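Local coordinates for protein abietadiene synthase, chloroplastic (Abies grandis, PDB 3S9V) that belongs to the plant terpene synthases, a mostly helical family whose chain combines an N-terminal terpene synthase domain with a metal-binding domain, at residues I329-G334 with S373-P378. Sequence-based numbering, arbitrary orientation.
Sequences ILRLHG and SHVSFP
R331 and F377 meet tip to tip in a cation-pi stack. The guanidinium lies flat on one face of the phenyl ring, with the two planes 15° apart. R331 CZ is 3.8 Å from the centroid of the F377 ring and sits off centre, toward the rim formed by F377 CE2 and F377 CZ. R331 CZ comes within 3.5 Å of F377 CE2. The R331 side chain leaves the helix with CG anti to the backbone N (chi1 162°) and bends at chi3, which lays the guanidinium against the ring face. Its NH2 donates a hydrogen bond to V375 O at 3.0 Å. That oxygen lies in the guanidinium plane, so one flat group stacks through its face and bonds through its edge. NH2 also forms a salt bridge with E380. The same carboxylate atom, OE1, accepts the backbone N-H of F377, which ties the arginine and the loop to one acid. Beside the stack the packing is apolar. L332 and V375 cross at about a right angle, with L332 CD2 3.8 Å from V375 CG1. F377 also packs on R732 and V735 of helix 712-736. The contact thus joins the C-terminal end of helix 320-332, closed by a Schellman motif at G334, to the loop between helices 363-373 and 381-397, whose V375 centres an inverse gamma turn, within the helical N-terminal terpene synthase domain.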
loop_
_atom_site.group_PDB
_atom_site.type_symbol
_atom_site.label_atom_id
_atom_site.label_comp_id
_atom_site.label_asym_id
_atom_site.label_seq_id
_atom_site.Cartn_x
_atom_site.Cartn_y
_atom_site.Cartn_z
ATOM N N ILE A 329 1.824 -1.571 7.712
ATOM C CA ILE A 329 3.190 -1.063 7.705
ATOM C C ILE A 329 4.017 -1.458 8.927
ATOM O O ILE A 329 5.190 -1.793 8.788
ATOM C CB ILE A 329 3.208 0.461 7.546
ATOM C CG1 ILE A 329 2.610 0.828 6.184
ATOM C CG2 ILE A 329 4.640 0.985 7.666
ATOM C CD1 ILE A 329 2.511 2.328 5.914
ATOM N N LEU A 330 3.423 -1.417 10.115
ATOM C CA LEU A 330 4.139 -1.810 11.328
ATOM C C LEU A 330 4.418 -3.310 11.287
ATOM O O LEU A 330 5.473 -3.775 11.733
ATOM C CB LEU A 330 3.327 -1.464 12.585
ATOM C CG LEU A 330 3.225 0.035 12.909
ATOM C CD1 LEU A 330 2.312 0.252 14.098
ATOM C CD2 LEU A 330 4.616 0.589 13.214
ATOM N N ARG A 331 3.470 -4.068 10.746
ATOM C CA ARG A 331 3.649 -5.501 10.640
ATOM C C ARG A 331 4.778 -5.822 9.675
ATOM O O ARG A 331 5.672 -6.613 9.995
ATOM C CB ARG A 331 2.369 -6.183 10.161
ATOM C CG ARG A 331 2.610 -7.587 9.610
ATOM C CD ARG A 331 1.323 -8.377 9.523
ATOM N NE ARG A 331 0.867 -8.764 10.850
ATOM C CZ ARG A 331 -0.215 -9.493 11.083
ATOM N NH1 ARG A 331 -0.546 -9.800 12.328
ATOM N NH2 ARG A 331 -0.971 -9.903 10.073
ATOM N N LEU A 332 4.748 -5.215 8.493
ATOM C CA LEU A 332 5.794 -5.489 7.517
ATOM C C LEU A 332 7.168 -5.081 8.020
ATOM O O LEU A 332 8.171 -5.673 7.623
ATOM C CB LEU A 332 5.490 -4.802 6.179
ATOM C CG LEU A 332 4.317 -5.410 5.396
ATOM C CD1 LEU A 332 4.016 -4.576 4.169
ATOM C CD2 LEU A 332 4.660 -6.842 4.992
ATOM N N HIS A 333 7.229 -4.091 8.904
ATOM C CA HIS A 333 8.527 -3.661 9.417
ATOM C C HIS A 333 8.992 -4.343 10.702
ATOM O O HIS A 333 9.897 -3.850 11.375
ATOM C CB HIS A 333 8.547 -2.142 9.581
ATOM C CG HIS A 333 8.646 -1.411 8.281
ATOM N ND1 HIS A 333 9.824 -0.860 7.827
ATOM C CD2 HIS A 333 7.731 -1.197 7.307
ATOM C CE1 HIS A 333 9.632 -0.337 6.629
ATOM N NE2 HIS A 333 8.368 -0.529 6.291
ATOM N N GLY A 334 8.364 -5.468 11.039
ATOM C CA GLY A 334 8.764 -6.240 12.212
ATOM C C GLY A 334 8.246 -5.880 13.596
ATOM O O GLY A 334 8.742 -6.410 14.590
ATOM N N SER A 373 -5.670 -6.338 4.671
ATOM C CA SER A 373 -6.221 -7.688 4.830
ATOM C C SER A 373 -5.465 -8.808 4.129
ATOM O O SER A 373 -5.620 -9.979 4.485
ATOM C CB SER A 373 -7.682 -7.727 4.370
ATOM O OG SER A 373 -7.772 -7.608 2.958
ATOM N N HIS A 374 -4.660 -8.464 3.129
ATOM C CA HIS A 374 -3.909 -9.483 2.403
ATOM C C HIS A 374 -2.639 -9.925 3.124
ATOM O O HIS A 374 -2.140 -11.019 2.879
ATOM C CB HIS A 374 -3.552 -8.987 0.998
ATOM C CG HIS A 374 -4.705 -8.997 0.043
ATOM N ND1 HIS A 374 -5.130 -10.142 -0.597
ATOM C CD2 HIS A 374 -5.559 -8.015 -0.335
ATOM C CE1 HIS A 374 -6.198 -9.867 -1.325
ATOM N NE2 HIS A 374 -6.479 -8.584 -1.183
ATOM N N VAL A 375 -2.115 -9.084 4.011
ATOM C CA VAL A 375 -0.890 -9.430 4.725
ATOM C C VAL A 375 -1.272 -10.093 6.038
ATOM O O VAL A 375 -0.994 -9.586 7.123
ATOM C CB VAL A 375 -0.023 -8.173 4.978
ATOM C CG1 VAL A 375 1.351 -8.578 5.457
ATOM C CG2 VAL A 375 0.093 -7.358 3.695
ATOM N N SER A 376 -1.908 -11.252 5.913
ATOM C CA SER A 376 -2.386 -11.996 7.055
ATOM C C SER A 376 -1.594 -13.256 7.354
ATOM O O SER A 376 -0.884 -13.794 6.494
ATOM C CB SER A 376 -3.836 -12.391 6.818
ATOM O OG SER A 376 -3.916 -13.193 5.650
ATOM N N PHE A 377 -1.759 -13.725 8.590
ATOM C CA PHE A 377 -1.114 -14.927 9.077
ATOM C C PHE A 377 -2.191 -15.985 9.245
ATOM O O PHE A 377 -3.378 -15.669 9.312
ATOM C CB PHE A 377 -0.445 -14.667 10.429
ATOM C CG PHE A 377 0.627 -13.625 10.381
ATOM C CD1 PHE A 377 1.235 -13.288 9.177
ATOM C CD2 PHE A 377 1.053 -12.999 11.548
ATOM C CE1 PHE A 377 2.253 -12.339 9.133
ATOM C CE2 PHE A 377 2.072 -12.051 11.515
ATOM C CZ PHE A 377 2.672 -11.721 10.301
ATOM N N PRO A 378 -1.791 -17.261 9.312
ATOM C CA PRO A 378 -2.791 -18.314 9.473
ATOM C C PRO A 378 -3.613 -18.114 10.734
ATOM O O PRO A 378 -3.079 -17.731 11.777
ATOM C CB PRO A 378 -1.949 -19.589 9.517
ATOM C CG PRO A 378 -0.621 -19.112 10.051
ATOM C CD PRO A 378 -0.426 -17.813 9.321
#